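Local coordinates for Tox3 (Phaeosphaeria nodorum, PDB 6WES), which acts as a necrotrophic effector of a plant-pathogenic fungus, a beta-barrel toxin probably sensed in the host through Snn3, at residues F9-V14 against Q100-G105; I23-K28 against A77-C82; P122-M127 against R149-I154. All coordinates share one frame; numbering follows the deposited sequence.

Contact 1 (F9-V14 against Q100-G105); sequences FGTRSV and QPFTLG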
loop_
_atom_site.group_PDB
_atom_site.type_symbol
_atom_site.label_atom_id
_atom_site.label_comp_id
_atom_site.label_asym_id
_atom_site.label_seq_id
_atom_site.Cartn_x
_atom_site.Cartn_y
_atom_site.Cartn_z
ATOM N N PHE A 9 -2.481 -7.388 -4.867
ATOM C CA PHE A 9 -3.405 -7.007 -3.816
ATOM C C PHE A 9 -3.952 -5.619 -4.110
ATOM O O PHE A 9 -3.311 -4.801 -4.784
ATOM C CB PHE A 9 -2.686 -6.923 -2.460
ATOM C CG PHE A 9 -2.014 -8.199 -2.050
ATOM C CD1 PHE A 9 -2.755 -9.371 -1.858
ATOM C CD2 PHE A 9 -0.646 -8.255 -1.897
ATOM C CE1 PHE A 9 -2.127 -10.562 -1.486
ATOM C CE2 PHE A 9 -0.027 -9.437 -1.522
ATOM C CZ PHE A 9 -0.763 -10.583 -1.309
ATOM N N GLY A 10 -5.129 -5.342 -3.569
ATOM C CA GLY A 10 -5.695 -4.019 -3.719
ATOM C C GLY A 10 -6.601 -3.698 -2.550
ATOM O O GLY A 10 -7.355 -4.564 -2.080
ATOM N N THR A 11 -6.561 -2.460 -2.076
ATOM C CA THR A 11 -7.438 -1.995 -1.009
ATOM C C THR A 11 -8.048 -0.660 -1.404
ATOM O O THR A 11 -7.334 0.267 -1.828
ATOM C CB THR A 11 -6.666 -1.892 0.305
ATOM O OG1 THR A 11 -6.105 -3.185 0.594
ATOM C CG2 THR A 11 -7.566 -1.434 1.451
ATOM N N ARG A 12 -9.360 -0.563 -1.249
ATOM C CA ARG A 12 -10.098 0.677 -1.421
ATOM C C ARG A 12 -10.379 1.242 -0.036
ATOM O O ARG A 12 -10.680 0.490 0.903
ATOM C CB ARG A 12 -11.431 0.377 -2.134
ATOM C CG ARG A 12 -12.433 1.532 -2.199
ATOM C CD ARG A 12 -13.583 1.221 -3.150
ATOM N NE ARG A 12 -13.085 1.006 -4.511
ATOM C CZ ARG A 12 -13.837 0.585 -5.531
ATOM N NH1 ARG A 12 -15.126 0.327 -5.334
ATOM N NH2 ARG A 12 -13.308 0.440 -6.738
ATOM N N SER A 13 -10.361 2.561 0.090
ATOM C CA SER A 13 -10.675 3.167 1.376
ATOM C C SER A 13 -11.351 4.512 1.164
ATOM O O SER A 13 -11.244 5.119 0.096
ATOM C CB SER A 13 -9.420 3.356 2.232
ATOM O OG SER A 13 -8.471 4.204 1.599
ATOM N N VAL A 14 -12.042 4.977 2.200
ATOM C CA VAL A 14 -12.715 6.275 2.198
ATOM C C VAL A 14 -12.309 6.999 3.476
ATOM O O VAL A 14 -12.316 6.393 4.562
ATOM C CB VAL A 14 -14.252 6.110 2.163
ATOM C CG1 VAL A 14 -14.957 7.473 2.177
ATOM C CG2 VAL A 14 -14.658 5.293 0.940
ATOM N N GLN A 100 -1.037 3.047 3.112
ATOM C CA GLN A 100 -1.830 1.821 3.000
ATOM C C GLN A 100 -0.956 0.593 3.226
ATOM O O GLN A 100 -0.110 0.270 2.367
ATOM C CB GLN A 100 -2.469 1.793 1.615
ATOM C CG GLN A 100 -3.239 0.513 1.270
ATOM C CD GLN A 100 -4.414 0.296 2.192
ATOM O OE1 GLN A 100 -5.423 0.998 2.093
ATOM N NE2 GLN A 100 -4.298 -0.672 3.104
ATOM N N PRO A 101 -1.090 -0.118 4.342
ATOM C CA PRO A 101 -0.296 -1.335 4.555
ATOM C C PRO A 101 -0.803 -2.496 3.719
ATOM O O PRO A 101 -1.993 -2.588 3.397
ATOM C CB PRO A 101 -0.492 -1.651 6.044
ATOM C CG PRO A 101 -1.141 -0.450 6.648
ATOM C CD PRO A 101 -1.874 0.261 5.532
ATOM N N PHE A 102 0.130 -3.393 3.376
ATOM C CA PHE A 102 -0.181 -4.693 2.785
ATOM C C PHE A 102 0.712 -5.740 3.431
ATOM O O PHE A 102 1.863 -5.458 3.766
ATOM C CB PHE A 102 0.094 -4.735 1.271
ATOM C CG PHE A 102 -0.814 -3.854 0.453
ATOM C CD1 PHE A 102 -2.056 -4.325 0.059
ATOM C CD2 PHE A 102 -0.426 -2.562 0.082
ATOM C CE1 PHE A 102 -2.914 -3.535 -0.681
ATOM C CE2 PHE A 102 -1.279 -1.742 -0.677
ATOM C CZ PHE A 102 -2.516 -2.242 -1.055
ATOM N N THR A 103 0.177 -6.943 3.617
ATOM C CA THR A 103 0.924 -8.032 4.225
ATOM C C THR A 103 0.818 -9.250 3.329
ATOM O O THR A 103 -0.270 -9.582 2.855
ATOM C CB THR A 103 0.415 -8.365 5.628
ATOM O OG1 THR A 103 0.620 -7.227 6.474
ATOM C CG2 THR A 103 1.116 -9.595 6.227
ATOM N N LEU A 104 1.950 -9.892 3.107
ATOM C CA LEU A 104 2.054 -11.142 2.375
ATOM C C LEU A 104 2.285 -12.233 3.412
ATOM O O LEU A 104 3.268 -12.168 4.163
ATOM C CB LEU A 104 3.256 -11.014 1.438
ATOM C CG LEU A 104 3.649 -12.106 0.475
ATOM C CD1 LEU A 104 2.566 -12.357 -0.539
ATOM C CD2 LEU A 104 4.943 -11.682 -0.200
ATOM N N GLY A 105 1.400 -13.227 3.457
ATOM C CA GLY A 105 1.495 -14.327 4.408
ATOM C C GLY A 105 1.911 -15.609 3.708
ATOM O O GLY A 105 1.429 -15.903 2.612
HETATM O O HOH W 1 -4.415 -4.011 2.641
HETATM O O HOH W 2 -6.814 2.434 0.191
#
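Inside the beta-barrel of Tox3, Phe9 and Thr11 of strand 2-16 face Phe102 and Gln100 of strand 92-105. The strands are not neighbours in the sheet: their segments run at 148° to each other, with axes 8.6 Å apart at the closest, so side chains and water fill the gap. At the apolar end Phe9 CB lies 3.7 Å from Phe102 CD1. Farther out, the Phe9 ring meets Leu104 with its edge, Phe9 CZ being 3.8 Å from Leu104 CD1, and the two side chains cross at about a right angle; Trp49 of strand 45-53 packs on both. The Thr11 and Phe102 side chains run past one another in opposite senses, with Thr11 OG1 3.5 Å from Phe102 CE1. The other end is polar. Gln100 bends at chi2 (63°), which swings CD toward the Thr11 side chain, and OE1 comes within 3.3 Å of Thr11 CG2. Its amide is held at both ends: NE2 donates to Pro101 O at 3.0 Å in a nearly straight bond (169°) and also to Gln123 O, while OE1 accepts from a water. These bonds fix the rotation of the amide group. A second water links Thr11 OG1 to Pro101 O, which therefore has two partners. The water on OE1 ties three groups together: it donates to Gln100 OE1 at 2.8 Å, donates to Thr11 O, and accepts from Ser13 OG.

Contact 2 (I23-K28 against A77-C82); sequences IQRDVK and AIHDFC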
loop_
_atom_site.group_PDB
_atom_site.type_symbol
_atom_site.label_atom_id
_atom_site.label_comp_id
_atom_site.label_asym_id
_atom_site.label_seq_id
_atom_site.Cartn_x
_atom_site.Cartn_y
_atom_site.Cartn_z
ATOM N N ILE A 23 -13.379 11.079 0.693
ATOM C CA ILE A 23 -12.287 10.893 -0.255
ATOM C C ILE A 23 -12.065 9.399 -0.415
ATOM O O ILE A 23 -11.596 8.732 0.510
ATOM C CB ILE A 23 -11.010 11.591 0.225
ATOM C CG1 ILE A 23 -11.278 13.078 0.496
ATOM C CG2 ILE A 23 -9.910 11.374 -0.787
ATOM C CD1 ILE A 23 -10.101 13.789 1.152
ATOM N N GLN A 24 -12.352 8.878 -1.595
ATOM C CA GLN A 24 -12.138 7.469 -1.886
ATOM C C GLN A 24 -10.870 7.278 -2.712
ATOM O O GLN A 24 -10.589 8.051 -3.637
ATOM C CB GLN A 24 -13.326 6.893 -2.644
ATOM C CG GLN A 24 -13.198 5.385 -2.916
ATOM C CD GLN A 24 -14.494 4.793 -3.402
ATOM O OE1 GLN A 24 -15.467 4.733 -2.654
ATOM N NE2 GLN A 24 -14.527 4.371 -4.661
ATOM N N ARG A 25 -10.097 6.252 -2.380
ATOM C CA ARG A 25 -8.894 5.921 -3.132
ATOM C C ARG A 25 -8.765 4.414 -3.258
ATOM O O ARG A 25 -9.027 3.685 -2.298
ATOM C CB ARG A 25 -7.634 6.400 -2.399
ATOM C CG ARG A 25 -7.573 7.906 -2.148
ATOM C CD ARG A 25 -6.940 8.613 -3.328
ATOM N NE ARG A 25 -7.890 8.830 -4.406
ATOM C CZ ARG A 25 -7.520 9.188 -5.634
ATOM N NH1 ARG A 25 -8.425 9.381 -6.584
ATOM N NH2 ARG A 25 -6.238 9.363 -5.907
ATOM N N ASP A 26 -8.306 3.958 -4.425
ATOM C CA ASP A 26 -7.917 2.572 -4.661
ATOM C C ASP A 26 -6.396 2.521 -4.744
ATOM O O ASP A 26 -5.790 3.333 -5.443
ATOM C CB ASP A 26 -8.481 2.059 -5.993
ATOM C CG ASP A 26 -9.940 1.677 -5.918
ATOM O OD1 ASP A 26 -10.593 2.014 -4.919
ATOM O OD2 ASP A 26 -10.463 1.064 -6.882
ATOM N N VAL A 27 -5.791 1.561 -4.052
ATOM C CA VAL A 27 -4.346 1.350 -4.069
ATOM C C VAL A 27 -4.115 -0.109 -4.429
ATOM O O VAL A 27 -4.702 -0.999 -3.800
ATOM C CB VAL A 27 -3.721 1.669 -2.698
ATOM C CG1 VAL A 27 -2.215 1.445 -2.733
ATOM C CG2 VAL A 27 -4.016 3.109 -2.305
ATOM N N LYS A 28 -3.300 -0.361 -5.442
ATOM C CA LYS A 28 -3.012 -1.731 -5.854
ATOM C C LYS A 28 -1.508 -1.941 -5.917
ATOM O O LYS A 28 -0.759 -1.057 -6.355
ATOM C CB LYS A 28 -3.618 -2.042 -7.232
ATOM C CG LYS A 28 -5.133 -1.983 -7.278
ATOM C CD LYS A 28 -5.620 -2.258 -8.675
ATOM C CE LYS A 28 -7.128 -2.052 -8.799
ATOM N NZ LYS A 28 -7.599 -2.364 -10.190
ATOM N N ALA A 77 2.391 1.184 1.462
ATOM C CA ALA A 77 2.353 1.916 0.201
ATOM C C ALA A 77 1.941 3.354 0.469
ATOM O O ALA A 77 0.978 3.596 1.211
ATOM C CB ALA A 77 1.346 1.248 -0.737
ATOM N N ILE A 78 2.639 4.305 -0.134
ATOM C CA ILE A 78 2.393 5.728 0.080
ATOM C C ILE A 78 1.862 6.323 -1.215
ATOM O O ILE A 78 2.465 6.133 -2.279
ATOM C CB ILE A 78 3.694 6.453 0.469
ATOM C CG1 ILE A 78 4.402 5.782 1.638
ATOM C CG2 ILE A 78 3.411 7.935 0.756
ATOM C CD1 ILE A 78 3.671 5.953 2.946
ATOM N N HIS A 79 0.753 7.068 -1.127
ATOM C CA HIS A 79 0.103 7.705 -2.260
ATOM C C HIS A 79 -0.101 9.175 -1.910
ATOM O O HIS A 79 -0.720 9.478 -0.892
ATOM C CB HIS A 79 -1.260 7.020 -2.505
ATOM C CG HIS A 79 -2.143 7.729 -3.487
ATOM N ND1 HIS A 79 -1.705 8.188 -4.705
ATOM C CD2 HIS A 79 -3.464 8.029 -3.426
ATOM C CE1 HIS A 79 -2.709 8.753 -5.353
ATOM N NE2 HIS A 79 -3.791 8.663 -4.598
ATOM N N ASP A 80 0.423 10.082 -2.736
ATOM C CA ASP A 80 0.263 11.525 -2.546
ATOM C C ASP A 80 -0.647 12.101 -3.630
ATOM O O ASP A 80 -0.543 11.720 -4.799
ATOM C CB ASP A 80 1.632 12.229 -2.624
ATOM C CG ASP A 80 2.637 11.653 -1.640
ATOM O OD1 ASP A 80 2.301 11.591 -0.442
ATOM O OD2 ASP A 80 3.752 11.237 -2.059
ATOM N N PHE A 81 -1.555 13.004 -3.252
ATOM C CA PHE A 81 -2.400 13.659 -4.250
ATOM C C PHE A 81 -2.857 15.000 -3.707
ATOM O O PHE A 81 -2.818 15.238 -2.507
ATOM C CB PHE A 81 -3.609 12.790 -4.673
ATOM C CG PHE A 81 -4.524 12.414 -3.539
ATOM C CD1 PHE A 81 -4.187 11.392 -2.671
ATOM C CD2 PHE A 81 -5.723 13.087 -3.345
ATOM C CE1 PHE A 81 -5.024 11.048 -1.618
ATOM C CE2 PHE A 81 -6.559 12.754 -2.286
ATOM C CZ PHE A 81 -6.214 11.733 -1.436
ATOM N N CYS A 82 -3.290 15.867 -4.619
ATOM C CA CYS A 82 -3.697 17.230 -4.304
ATOM C C CYS A 82 -5.166 17.426 -4.663
ATOM O O CYS A 82 -5.666 16.860 -5.640
ATOM C CB CYS A 82 -2.863 18.262 -5.089
ATOM S SG CYS A 82 -1.189 18.672 -4.432
#
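Ile23, the first residue of its segment, meets Phe81 across the interior of the beta-barrel, where strand 23-36 faces strand 72-85 with segment axes 8.9 Å apart. The contact is made through Ile23 CG2, 3.8 Å from Phe81 CZ, the two side chains crossing obliquely. Gln24 takes part through its backbone: Gln24 O accepts Arg25 NE at 2.9 Å, a partner lying close to the guanidinium plane. Arg25 is the main contributor. Its chain bends at chi2 and chi3 and passes over Phe81, Arg25 CD standing above one face of the ring at 3.5 Å from Phe81 CE1. Farther along, Arg25 CZ sits 4.8 Å from the centroid of the Phe81 ring and 5° off the ring normal, a cation-pi contact. Arg25 NH2 then donates to His79 NE2 at 2.9 Å with an N-H...N angle of 152°, guanidinium and imidazole lying nearly coplanar and meeting edge to edge. NE2 accepts here, with Arg25 NH2 close to the imidazole plane, which is consistent with a proton on ND1, whose hydrogen bond to Asp56 OD2 is weak. Val27 turns inward again, and Leu98 of strand 92-105 packs against both it and Arg25. Val27 CG1, anti to the backbone N (chi1 -180°), ends 4.1 Å from Ala77 CB.

Contact 3 (P122-M127 against R149-I154); sequences PQRPTM and RTYGAI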
loop_
_atom_site.group_PDB
_atom_site.type_symbol
_atom_site.label_atom_id
_atom_site.label_comp_id
_atom_site.label_asym_id
_atom_site.label_seq_id
_atom_site.Cartn_x
_atom_site.Cartn_y
_atom_site.Cartn_z
ATOM N N PRO A 122 -7.758 -7.112 4.074
ATOM C CA PRO A 122 -7.520 -5.666 3.957
ATOM C C PRO A 122 -7.007 -5.130 5.277
ATOM O O PRO A 122 -7.458 -5.534 6.354
ATOM C CB PRO A 122 -8.908 -5.104 3.634
ATOM C CG PRO A 122 -9.686 -6.302 3.104
ATOM C CD PRO A 122 -9.161 -7.483 3.842
ATOM N N GLN A 123 -6.026 -4.241 5.189
ATOM C CA GLN A 123 -5.475 -3.608 6.371
ATOM C C GLN A 123 -5.878 -2.146 6.398
ATOM O O GLN A 123 -5.984 -1.492 5.351
ATOM C CB GLN A 123 -3.963 -3.744 6.408
ATOM C CG GLN A 123 -3.539 -5.149 6.852
ATOM C CD GLN A 123 -2.056 -5.212 7.078
ATOM O OE1 GLN A 123 -1.312 -5.578 6.174
ATOM N NE2 GLN A 123 -1.608 -4.826 8.270
ATOM N N ARG A 124 -6.108 -1.645 7.599
ATOM C CA ARG A 124 -6.583 -0.275 7.775
ATOM C C ARG A 124 -5.518 0.730 7.362
ATOM O O ARG A 124 -4.397 0.702 7.897
ATOM C CB ARG A 124 -6.930 -0.059 9.249
ATOM C CG ARG A 124 -7.546 1.311 9.572
ATOM C CD ARG A 124 -7.879 1.429 11.085
ATOM N NE ARG A 124 -8.419 2.748 11.435
ATOM C CZ ARG A 124 -9.167 2.991 12.511
ATOM N NH1 ARG A 124 -9.468 2.011 13.356
ATOM N NH2 ARG A 124 -9.623 4.216 12.738
ATOM N N PRO A 125 -5.808 1.632 6.431
ATOM C CA PRO A 125 -4.866 2.688 6.062
ATOM C C PRO A 125 -5.111 3.927 6.918
ATOM O O PRO A 125 -6.056 3.986 7.703
ATOM C CB PRO A 125 -5.263 2.976 4.615
ATOM C CG PRO A 125 -6.781 2.781 4.616
ATOM C CD PRO A 125 -7.033 1.637 5.595
ATOM N N THR A 126 -4.234 4.912 6.766
ATOM C CA THR A 126 -4.462 6.233 7.334
ATOM C C THR A 126 -4.260 7.280 6.251
ATOM O O THR A 126 -3.457 7.094 5.333
ATOM C CB THR A 126 -3.521 6.526 8.498
ATOM O OG1 THR A 126 -2.155 6.472 8.054
ATOM C CG2 THR A 126 -3.748 5.522 9.632
ATOM N N MET A 127 -4.990 8.380 6.345
ATOM C CA MET A 127 -4.823 9.501 5.437
ATOM C C MET A 127 -4.469 10.729 6.250
ATOM O O MET A 127 -4.846 10.852 7.422
ATOM C CB MET A 127 -6.078 9.780 4.608
ATOM C CG MET A 127 -5.867 10.851 3.516
ATOM S SD MET A 127 -7.271 11.056 2.404
ATOM C CE MET A 127 -7.062 9.516 1.474
ATOM N N ARG A 149 -13.138 6.264 7.167
ATOM C CA ARG A 149 -14.549 5.909 7.210
ATOM C C ARG A 149 -14.754 4.425 6.992
ATOM O O ARG A 149 -15.554 3.806 7.689
ATOM C CB ARG A 149 -15.349 6.702 6.190
ATOM C CG ARG A 149 -16.800 6.748 6.687
ATOM C CD ARG A 149 -17.738 7.173 5.657
ATOM N NE ARG A 149 -17.515 8.563 5.308
ATOM C CZ ARG A 149 -18.143 9.144 4.307
ATOM N NH1 ARG A 149 -19.051 8.459 3.621
ATOM N NH2 ARG A 149 -17.866 10.399 4.001
ATOM N N THR A 150 -14.041 3.842 6.031
ATOM C CA THR A 150 -14.170 2.420 5.753
ATOM C C THR A 150 -12.999 2.015 4.868
ATOM O O THR A 150 -12.326 2.867 4.289
ATOM C CB THR A 150 -15.524 2.085 5.109
ATOM O OG1 THR A 150 -15.658 0.664 5.038
ATOM C CG2 THR A 150 -15.675 2.696 3.718
ATOM N N TYR A 151 -12.767 0.706 4.772
ATOM C CA TYR A 151 -11.750 0.174 3.870
ATOM C C TYR A 151 -12.104 -1.273 3.563
ATOM O O TYR A 151 -12.833 -1.925 4.324
ATOM C CB TYR A 151 -10.329 0.303 4.444
ATOM C CG TYR A 151 -10.124 -0.468 5.714
ATOM C CD1 TYR A 151 -10.501 0.054 6.930
ATOM C CD2 TYR A 151 -9.549 -1.742 5.699
ATOM C CE1 TYR A 151 -10.326 -0.663 8.099
ATOM C CE2 TYR A 151 -9.379 -2.464 6.891
ATOM C CZ TYR A 151 -9.765 -1.897 8.068
ATOM O OH TYR A 151 -9.614 -2.565 9.274
ATOM N N GLY A 152 -11.587 -1.785 2.451
ATOM C CA GLY A 152 -11.884 -3.164 2.098
ATOM C C GLY A 152 -11.313 -3.514 0.746
ATOM O O GLY A 152 -10.575 -2.723 0.156
ATOM N N ALA A 153 -11.619 -4.724 0.291
ATOM C CA ALA A 153 -11.101 -5.191 -0.988
ATOM C C ALA A 153 -11.704 -4.397 -2.141
ATOM O O ALA A 153 -12.806 -3.856 -2.047
ATOM C CB ALA A 153 -11.459 -6.669 -1.155
ATOM N N ILE A 154 -10.968 -4.323 -3.239
ATOM C CA ILE A 154 -11.500 -3.710 -4.454
ATOM C C ILE A 154 -12.352 -4.747 -5.173
ATOM O O ILE A 154 -11.876 -5.868 -5.400
ATOM C CB ILE A 154 -10.365 -3.227 -5.346
ATOM C CG1 ILE A 154 -9.550 -2.141 -4.632
ATOM C CG2 ILE A 154 -10.926 -2.700 -6.671
ATOM C CD1 ILE A 154 -8.315 -1.682 -5.437
#
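Tyr151 lays one face of its ring against the backbone of Arg124, in a surface contact between strand 144-153 and the loop leading into strand 126-133, the two strands forming a beta hairpin. Arg124 CA sits over the centre of the Tyr151 ring, 3.6 Å from the centroid and 12° off the normal, which makes it a CH-pi contact. On the same face Arg124 N is 3.4 Å from Tyr151 CE2, and Arg124 CB is 3.6 Å from Tyr151 CZ. The arginine side chain crosses that of Tyr151 at about a right angle; extended from CG to NE, it leads away from the strand. The Tyr151 chi1 of 62° puts CG, where the ring begins, between its own backbone N and carbonyl carbon and beside the proline: Pro125 CD packs at 3.7 Å from both Tyr151 CB and Tyr151 CG. Pro122 lies farther along the loop, against Tyr151 and Gly152. Pro122 O approaches the edge of the Tyr151 ring, 3.7 Å from Tyr151 CE2, while Pro122 CB rests 3.9 Å from Gly152 CA. Pro125 O, for its part, is hydrogen-bonded to Thr148 OG1. With no hydrogen bond between the two segments, the contact depends on the fit of a flat aromatic face to a proline-rich loop, and the carbonyl O of Pro122 probably meets the slightly positive hydrogens of the ring rim.

In the fold
All three contacts belong to one antiparallel barrel sheet. Contacts 1 and 2 span its interior, with centres about 11 Å apart, and contact 2 is nested along the chain within the loop closed by contact 1. Two bonds join them: the salt bridge of Arg12 NE with Asp26 OD1, 2.7 Å, and a probable hydrogen bond between Gln100 O and Ala77 N, 2.8 Å. Contact 3, nearer the surface, lies about 7 Å from contact 1, centre to centre; a probable hydrogen bond of 2.6 Å between Thr103 OG1 and Gln123 OE1 connects them. Met127 links contacts 2 and 3, Met127 CE standing 3.8 Å from Phe81 CZ. Beyond contact 2, the Cys82-Cys137 disulfide ties strand 72-85 to the segment between strands 126-133 and 144-153.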